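Local atomic coordinates of protein VMS1 (Saccharomyces cerevisiae, PDB entry 5WHG), a protein that cleaves polypeptidyl-tRNAs downstream of the ribosome-associated quality control pathway, releasing incompletely synthesized polypeptides for degradation. Residues Val223-Leu228 and Lys356-Leu361; Asp302-Leu307 and Asn329-Lys334; Ile315-Arg318 and Asp322-Ile325. All blocks are in the same frame, centred on the assembly; numbering follows the deposited sequence.

In the fold
All three contacts lie in the VLRF1 region, the part of the protein that binds the 60S ribosomal subunit. Contact 1 joins strand 217-224 of the mixed five-stranded sheet to helix 351-362 and encloses the other two along the chain; contact 3 is nested in turn inside contact 2. The centres of contacts 2 and 3 are about 14 Å apart, and these two touch where Thr330 packs on the backbone of Ile325. Contact 1 is centred about 21 Å from each. Contacts 1 and 3 reach the same sheet, while contact 2 holds the loop before strand 339-340 beside helix 304-308. Together they set helix 351-362, helix 304-308 and crossover helix 320-323 against the sheet of this ribosome-binding domain.

Contact 1. Residues Val223-Leu228 and Lys356-Leu361; sequences VSHQRL and KAWCEL
Val223, at the end of strand 217-224, presses its two methyls onto the indole of Trp358, which reaches across from helix 351-362. CG2 of Val223 stands over one face, 3.6 Å from the centroid of the five-membered ring of Trp358 and 11° off its normal, a CH-pi contact. CG1 of Val223 covers the neighbouring part of the indole, 4.0 Å from Trp358 CE3. The indole gets there because CG lies anti to the backbone N of Trp358 (chi1 -176°), carrying the ring out from the helix toward the strand end. His225 meets the benzene end of the same ring system: its CD2 is 3.9 Å from Trp358 CZ2, the two planes obliquely set at 32°.

Around this packed part, Ser208 binds His225 NE2 and Phe25 stacks on the imidazole. Tyr23 OH bonds to the carbonyl of His225 and makes a weak bond with Trp358 NE1, so one hydroxyl spans both segments. On the looser side the chain beyond strand 217-224 turns away from helix 351-362: after Ser224, whose OG accepts a hydrogen bond from the backbone N of Gln226 (2.8 Å) in an ST turn, the residues from Gln226 to Leu228 are partly exposed and do not touch Lys356-Leu361. Lys356 and Glu360 of the helix are likewise partly exposed and stand apart from the strand end.

An alanine in place of Trp358 would probably open a gap under the Val223 methyls and leave the His225 imidazole without its indole neighbour, besides removing the weak bond to Tyr23. Since no hydrogen bond passes directly between the two segments, the helix is joined to the strand end by aliphatic and aromatic packing, with the polar edges served by residues from other parts of the chain.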
# COMPACT_ATOMS: atom_id res chain seq x y z
N VAL A 223 5.76 -1.47 0.86
CA VAL A 223 5.77 -0.35 -0.09
C VAL A 223 5.74 0.96 0.69
O VAL A 223 4.95 1.12 1.63
CB VAL A 223 4.59 -0.43 -1.07
CG1 VAL A 223 3.24 -0.45 -0.33
CG2 VAL A 223 4.64 0.74 -2.07
N SER A 224 6.62 1.88 0.32
CA SER A 224 6.56 3.23 0.86
C SER A 224 5.51 4.05 0.14
O SER A 224 5.38 3.98 -1.09
CB SER A 224 7.91 3.92 0.73
OG SER A 224 7.73 5.31 0.50
N HIS A 225 4.77 4.87 0.89
CA HIS A 225 3.81 5.76 0.25
C HIS A 225 4.49 6.89 -0.51
O HIS A 225 3.83 7.54 -1.33
CB HIS A 225 2.85 6.32 1.30
CG HIS A 225 1.99 5.28 1.94
ND1 HIS A 225 0.90 5.59 2.74
CD2 HIS A 225 2.05 3.92 1.90
CE1 HIS A 225 0.34 4.47 3.17
NE2 HIS A 225 1.01 3.44 2.68
N GLN A 226 5.79 7.12 -0.31
CA GLN A 226 6.49 8.14 -1.07
C GLN A 226 6.90 7.60 -2.43
O GLN A 226 7.46 6.51 -2.53
CB GLN A 226 7.73 8.61 -0.31
CG GLN A 226 8.35 9.90 -0.86
CD GLN A 226 7.66 11.14 -0.32
OE1 GLN A 226 6.51 11.08 0.12
NE2 GLN A 226 8.36 12.27 -0.33
N ARG A 227 6.66 8.40 -3.48
CA ARG A 227 7.04 8.05 -4.84
C ARG A 227 8.50 8.42 -5.13
O ARG A 227 9.23 8.88 -4.25
CB ARG A 227 6.12 8.75 -5.83
CG ARG A 227 4.85 8.01 -6.16
CD ARG A 227 4.15 8.72 -7.31
NE ARG A 227 4.17 10.17 -7.14
CZ ARG A 227 3.74 11.04 -8.05
NH1 ARG A 227 3.24 10.62 -9.20
NH2 ARG A 227 3.80 12.34 -7.79
N LEU A 228 8.92 8.23 -6.37
CA LEU A 228 10.30 8.47 -6.77
C LEU A 228 10.33 9.35 -8.03
O LEU A 228 9.39 10.09 -8.34
CB LEU A 228 11.03 7.13 -6.98
CG LEU A 228 11.15 6.09 -5.85
CD1 LEU A 228 11.94 4.86 -6.30
CD2 LEU A 228 11.77 6.65 -4.57
N LYS A 356 1.83 -3.42 -9.98
CA LYS A 356 0.57 -3.18 -10.69
C LYS A 356 -0.54 -2.92 -9.69
O LYS A 356 -1.26 -1.92 -9.77
CB LYS A 356 0.23 -4.37 -11.60
CG LYS A 356 -1.09 -4.27 -12.43
CD LYS A 356 -2.34 -4.85 -11.69
CE LYS A 356 -3.67 -4.26 -12.22
NZ LYS A 356 -4.87 -4.71 -11.46
N ALA A 357 -0.68 -3.82 -8.71
CA ALA A 357 -1.69 -3.67 -7.68
C ALA A 357 -1.55 -2.35 -6.96
O ALA A 357 -2.54 -1.64 -6.73
CB ALA A 357 -1.61 -4.84 -6.70
N TRP A 358 -0.32 -1.98 -6.58
CA TRP A 358 -0.12 -0.74 -5.84
C TRP A 358 -0.53 0.47 -6.67
O TRP A 358 -1.24 1.36 -6.19
CB TRP A 358 1.33 -0.59 -5.36
CG TRP A 358 1.49 0.65 -4.52
CD1 TRP A 358 2.27 1.75 -4.80
CD2 TRP A 358 0.84 0.94 -3.28
NE1 TRP A 358 2.14 2.69 -3.80
CE2 TRP A 358 1.27 2.22 -2.86
CE3 TRP A 358 -0.08 0.23 -2.48
CZ2 TRP A 358 0.82 2.82 -1.66
CZ3 TRP A 358 -0.52 0.83 -1.29
CH2 TRP A 358 -0.06 2.11 -0.89
N CYS A 359 -0.08 0.53 -7.93
CA CYS A 359 -0.47 1.67 -8.76
C CYS A 359 -1.97 1.73 -8.94
O CYS A 359 -2.56 2.82 -8.98
CB CYS A 359 0.22 1.61 -10.12
SG CYS A 359 2.00 1.94 -10.08
N GLU A 360 -2.62 0.56 -9.02
CA GLU A 360 -4.08 0.48 -9.09
C GLU A 360 -4.77 0.98 -7.82
O GLU A 360 -5.91 1.44 -7.89
CB GLU A 360 -4.49 -0.96 -9.39
CG GLU A 360 -5.97 -1.19 -9.45
CD GLU A 360 -6.65 -0.28 -10.44
OE1 GLU A 360 -7.71 0.28 -10.08
OE2 GLU A 360 -6.11 -0.10 -11.56
N LEU A 361 -4.13 0.88 -6.65
CA LEU A 361 -4.75 1.38 -5.42
C LEU A 361 -4.42 2.85 -5.13
O LEU A 361 -5.20 3.53 -4.44
CB LEU A 361 -4.32 0.56 -4.21
CG LEU A 361 -4.81 -0.88 -3.97
CD1 LEU A 361 -3.79 -1.62 -3.10
CD2 LEU A 361 -6.17 -0.88 -3.30

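Contact 2. Residues Asp302-Leu307 and Asn329-Lys334; sequences DWEPYL and NTVLNK
The alpha/beta core of the VLRF1 domain has one of its connecting loops here: Val331 and Leu332, on the way from helix 320-323 to strand 339-340, pack against Leu307 and Glu304 of helix 304-308. Val331 is the centre of the contact and splits its two methyls between two partners. CG2 of Val331 faces the leucine, 4.1 Å from Leu307 CD1, the two side chains crossing at about a right angle. CG1 of Val331 turns to the glutamate instead and lies against its carboxylate end, 3.7 Å from Glu304 CD. The valine torsion makes this division: with chi1 at -56°, CG1 is anti to the carbonyl carbon while CG2 sits between the backbone N and the carbonyl carbon.

Glu304 reaches the loop with an extended chain, CG anti to the backbone N (chi1 176°), and passes obliquely over the valine at the exposed margin. What it offers Val331 is a van der Waals surface rather than a polar bond. The inner side is apolar, for CD1 of Leu307 also meets Leu332, 4.3 Å from its CD2.

Behind these leucine and valine tips, Leu300 of helix 292-302 touches both Leu307 and Val331, and strands 207-214 and 217-224 supply Phe211 and Ile222 under Leu307. The arrangement thus continues the apolar packing between helix 292-302, helix 304-308 and the sheet, passing from a buried leucine to an exposed glutamate within one helical turn.

The touching loop residues sit in a local turn. Thr330 OG1 bonds to the carbonyl of Phe326 and also forms an ST turn, accepting a hydrogen bond from the backbone N of Leu332 at 3.0 Å with an N-H...O angle of 148°.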
# COMPACT_ATOMS: atom_id res chain seq x y z
N ASP A 302 10.45 -11.80 9.59
CA ASP A 302 11.54 -10.94 9.15
C ASP A 302 11.10 -9.48 9.00
O ASP A 302 11.89 -8.56 9.25
CB ASP A 302 12.10 -11.49 7.85
CG ASP A 302 13.53 -11.11 7.63
OD1 ASP A 302 13.92 -10.02 8.11
OD2 ASP A 302 14.24 -11.90 6.98
N TRP A 303 9.84 -9.24 8.63
CA TRP A 303 9.34 -7.89 8.39
C TRP A 303 8.48 -7.38 9.53
O TRP A 303 7.84 -6.33 9.38
CB TRP A 303 8.55 -7.84 7.08
CG TRP A 303 9.37 -8.01 5.85
CD1 TRP A 303 10.74 -8.04 5.77
CD2 TRP A 303 8.88 -8.19 4.52
NE1 TRP A 303 11.13 -8.22 4.45
CE2 TRP A 303 10.01 -8.33 3.67
CE3 TRP A 303 7.60 -8.26 3.96
CZ2 TRP A 303 9.89 -8.51 2.29
CZ3 TRP A 303 7.48 -8.43 2.58
CH2 TRP A 303 8.62 -8.55 1.76
N GLU A 304 8.45 -8.09 10.65
CA GLU A 304 7.62 -7.71 11.79
C GLU A 304 7.70 -6.23 12.16
O GLU A 304 6.63 -5.63 12.41
CB GLU A 304 8.02 -8.63 12.96
CG GLU A 304 7.36 -8.37 14.32
CD GLU A 304 7.72 -9.48 15.34
OE1 GLU A 304 6.80 -9.99 16.03
OE2 GLU A 304 8.91 -9.86 15.43
N PRO A 305 8.87 -5.57 12.23
CA PRO A 305 8.86 -4.14 12.58
C PRO A 305 8.10 -3.30 11.57
O PRO A 305 7.35 -2.40 11.96
CB PRO A 305 10.35 -3.76 12.62
CG PRO A 305 11.07 -5.05 12.81
CD PRO A 305 10.25 -6.10 12.14
N TYR A 306 8.31 -3.58 10.27
CA TYR A 306 7.53 -2.95 9.20
C TYR A 306 6.03 -3.20 9.34
O TYR A 306 5.22 -2.27 9.19
CB TYR A 306 7.97 -3.47 7.84
CG TYR A 306 9.35 -3.12 7.38
CD1 TYR A 306 9.70 -1.80 7.13
CD2 TYR A 306 10.29 -4.10 7.14
CE1 TYR A 306 10.94 -1.46 6.69
CE2 TYR A 306 11.54 -3.77 6.68
CZ TYR A 306 11.86 -2.44 6.46
OH TYR A 306 13.11 -2.09 6.00
N LEU A 307 5.63 -4.47 9.58
CA LEU A 307 4.21 -4.86 9.59
C LEU A 307 3.44 -4.19 10.74
O LEU A 307 2.26 -3.86 10.58
CB LEU A 307 4.06 -6.38 9.67
CG LEU A 307 4.50 -7.12 8.38
CD1 LEU A 307 4.55 -8.68 8.50
CD2 LEU A 307 3.64 -6.70 7.20
N ASN A 329 -0.66 -18.55 13.74
CA ASN A 329 0.51 -18.59 14.62
C ASN A 329 1.68 -17.79 14.05
O ASN A 329 2.83 -18.25 14.03
CB ASN A 329 0.92 -20.04 14.90
CG ASN A 329 1.69 -20.20 16.19
OD1 ASN A 329 1.44 -19.48 17.15
ND2 ASN A 329 2.63 -21.14 16.21
N THR A 330 1.39 -16.57 13.59
CA THR A 330 2.42 -15.73 12.99
C THR A 330 2.58 -14.42 13.76
O THR A 330 2.29 -14.36 14.96
CB THR A 330 2.09 -15.43 11.52
OG1 THR A 330 1.01 -14.50 11.45
CG2 THR A 330 1.66 -16.69 10.80
N VAL A 331 3.07 -13.37 13.09
CA VAL A 331 3.11 -12.05 13.71
C VAL A 331 1.89 -11.19 13.34
O VAL A 331 1.73 -10.10 13.90
CB VAL A 331 4.40 -11.29 13.35
CG1 VAL A 331 5.63 -12.10 13.75
CG2 VAL A 331 4.45 -10.91 11.89
N LEU A 332 1.03 -11.66 12.43
CA LEU A 332 -0.27 -11.04 12.19
C LEU A 332 -1.33 -11.76 13.00
O LEU A 332 -1.34 -12.99 13.09
CB LEU A 332 -0.65 -11.10 10.71
CG LEU A 332 0.36 -10.40 9.80
CD1 LEU A 332 -0.06 -10.42 8.33
CD2 LEU A 332 0.62 -8.98 10.28
N ASN A 333 -2.23 -11.00 13.60
CA ASN A 333 -3.35 -11.58 14.30
C ASN A 333 -4.58 -11.59 13.40
O ASN A 333 -4.81 -10.65 12.64
CB ASN A 333 -3.64 -10.83 15.59
CG ASN A 333 -2.40 -10.71 16.46
OD1 ASN A 333 -1.98 -9.60 16.82
ND2 ASN A 333 -1.77 -11.86 16.77
N LYS A 334 -5.32 -12.69 13.46
CA LYS A 334 -6.58 -12.78 12.74
C LYS A 334 -7.54 -11.72 13.29
O LYS A 334 -7.52 -11.38 14.48
CB LYS A 334 -7.17 -14.18 12.87
CG LYS A 334 -7.92 -14.66 11.63
CD LYS A 334 -9.00 -15.70 11.98
CE LYS A 334 -10.18 -15.64 11.00
NZ LYS A 334 -11.41 -16.30 11.54

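Contact 3. Residues Ile315-Arg318 and Asp322-Ile325; sequences IRAR and DKKI
Lys323 sets CG anti to its backbone N (chi1 -175°) and then bends at chi2 (71°) and again at chi4, so its chain runs from beside Ala317 back toward Ile315. The ammonium ends close to the strand, with NZ 4.3 Å from Ile315 CB, and no hydrogen bond to the strand results. Thus CB of the lysine lies beside Ala317, and the chain beyond it runs along the strand and brings its charged tip to the buried isoleucine.

The nearer meeting is of methyl and backbone. CB of Ala317 points at the helix and rests on the peptide between Asp322 and Lys323, 3.4 Å from Lys323 N and 3.6 Å from Asp322 C. Beside it the Asp322 CB lies 3.9 Å from the alanine methyl, and on the lysine side the Lys323 CB is 3.8 Å from Ala317 O. With nothing larger than a methyl in the way, the two backbones come to 4.9 Å between the CA atoms of Ala317 and Lys323.

These segments belong to a beta-alpha-beta crossover, in which strand 313-316 leads through helix 320-323 to the parallel neighbouring strand 339-340. Val213 of strand 207-214 touches both Ala317 and Asp322, continuing the packing into the sheet, while Phe326 meets Ile315.

Chemically, no hydrogen bond forms between Ile315-Arg318 and Asp322-Ile325, and the two meet by van der Waals contact. The alanine methyl covers the Asp322-Lys323 peptide, with CB of Lys323 beside it, and the charged ends of Asp322 and Lys323 make no salt bridge with the strand segment.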
# COMPACT_ATOMS: atom_id res chain seq x y z
N ILE A 315 -3.73 -8.57 1.19
CA ILE A 315 -3.40 -9.98 0.99
C ILE A 315 -4.37 -10.58 -0.02
O ILE A 315 -5.59 -10.45 0.13
CB ILE A 315 -3.48 -10.79 2.29
CG1 ILE A 315 -2.71 -10.10 3.40
CG2 ILE A 315 -2.90 -12.19 2.10
CD1 ILE A 315 -2.49 -11.00 4.61
N ARG A 316 -3.84 -11.26 -1.03
CA ARG A 316 -4.65 -12.13 -1.88
C ARG A 316 -4.25 -13.58 -1.65
O ARG A 316 -3.11 -13.96 -1.92
CB ARG A 316 -4.55 -11.81 -3.37
CG ARG A 316 -5.27 -12.95 -4.13
CD ARG A 316 -5.68 -12.67 -5.55
NE ARG A 316 -4.55 -12.56 -6.49
CZ ARG A 316 -3.62 -13.50 -6.72
NH1 ARG A 316 -3.61 -14.66 -6.07
NH2 ARG A 316 -2.67 -13.25 -7.60
N ALA A 317 -5.21 -14.38 -1.18
CA ALA A 317 -5.03 -15.82 -1.01
C ALA A 317 -6.41 -16.46 -1.16
O ALA A 317 -7.15 -16.59 -0.19
CB ALA A 317 -4.40 -16.14 0.35
N ARG A 318 -6.74 -16.85 -2.40
CA ARG A 318 -8.05 -17.44 -2.66
C ARG A 318 -8.22 -18.78 -1.96
O ARG A 318 -9.28 -19.08 -1.40
CB ARG A 318 -8.28 -17.61 -4.16
CG ARG A 318 -8.54 -16.33 -4.93
CD ARG A 318 -8.26 -16.60 -6.39
NE ARG A 318 -6.93 -17.18 -6.53
CZ ARG A 318 -5.89 -16.56 -7.07
NH1 ARG A 318 -6.03 -15.33 -7.56
NH2 ARG A 318 -4.71 -17.17 -7.14
N ASP A 322 -4.35 -21.14 2.19
CA ASP A 322 -3.35 -20.12 1.88
C ASP A 322 -3.63 -18.83 2.65
O ASP A 322 -2.69 -18.18 3.13
CB ASP A 322 -3.31 -19.88 0.37
CG ASP A 322 -2.74 -21.07 -0.41
OD1 ASP A 322 -2.18 -22.00 0.22
OD2 ASP A 322 -2.84 -21.07 -1.67
N LYS A 323 -4.90 -18.44 2.78
CA LYS A 323 -5.23 -17.32 3.65
C LYS A 323 -4.84 -17.63 5.09
O LYS A 323 -4.36 -16.75 5.83
CB LYS A 323 -6.72 -16.98 3.54
CG LYS A 323 -7.18 -15.73 4.32
CD LYS A 323 -6.69 -14.42 3.69
CE LYS A 323 -7.05 -13.19 4.54
NZ LYS A 323 -7.37 -12.00 3.68
N LYS A 324 -5.00 -18.88 5.51
CA LYS A 324 -4.61 -19.25 6.86
C LYS A 324 -3.10 -19.10 7.09
O LYS A 324 -2.68 -19.03 8.25
CB LYS A 324 -5.07 -20.68 7.14
CG LYS A 324 -5.08 -21.08 8.61
CD LYS A 324 -5.27 -22.58 8.76
CE LYS A 324 -5.04 -23.03 10.20
NZ LYS A 324 -5.28 -24.48 10.38
N ILE A 325 -2.29 -19.02 6.03
CA ILE A 325 -0.84 -18.93 6.20
C ILE A 325 -0.46 -17.62 6.88
O ILE A 325 0.56 -17.56 7.58
CB ILE A 325 -0.12 -19.06 4.85
CG1 ILE A 325 -0.43 -20.40 4.18
CG2 ILE A 325 1.40 -18.92 5.01
CD1 ILE A 325 0.24 -20.56 2.85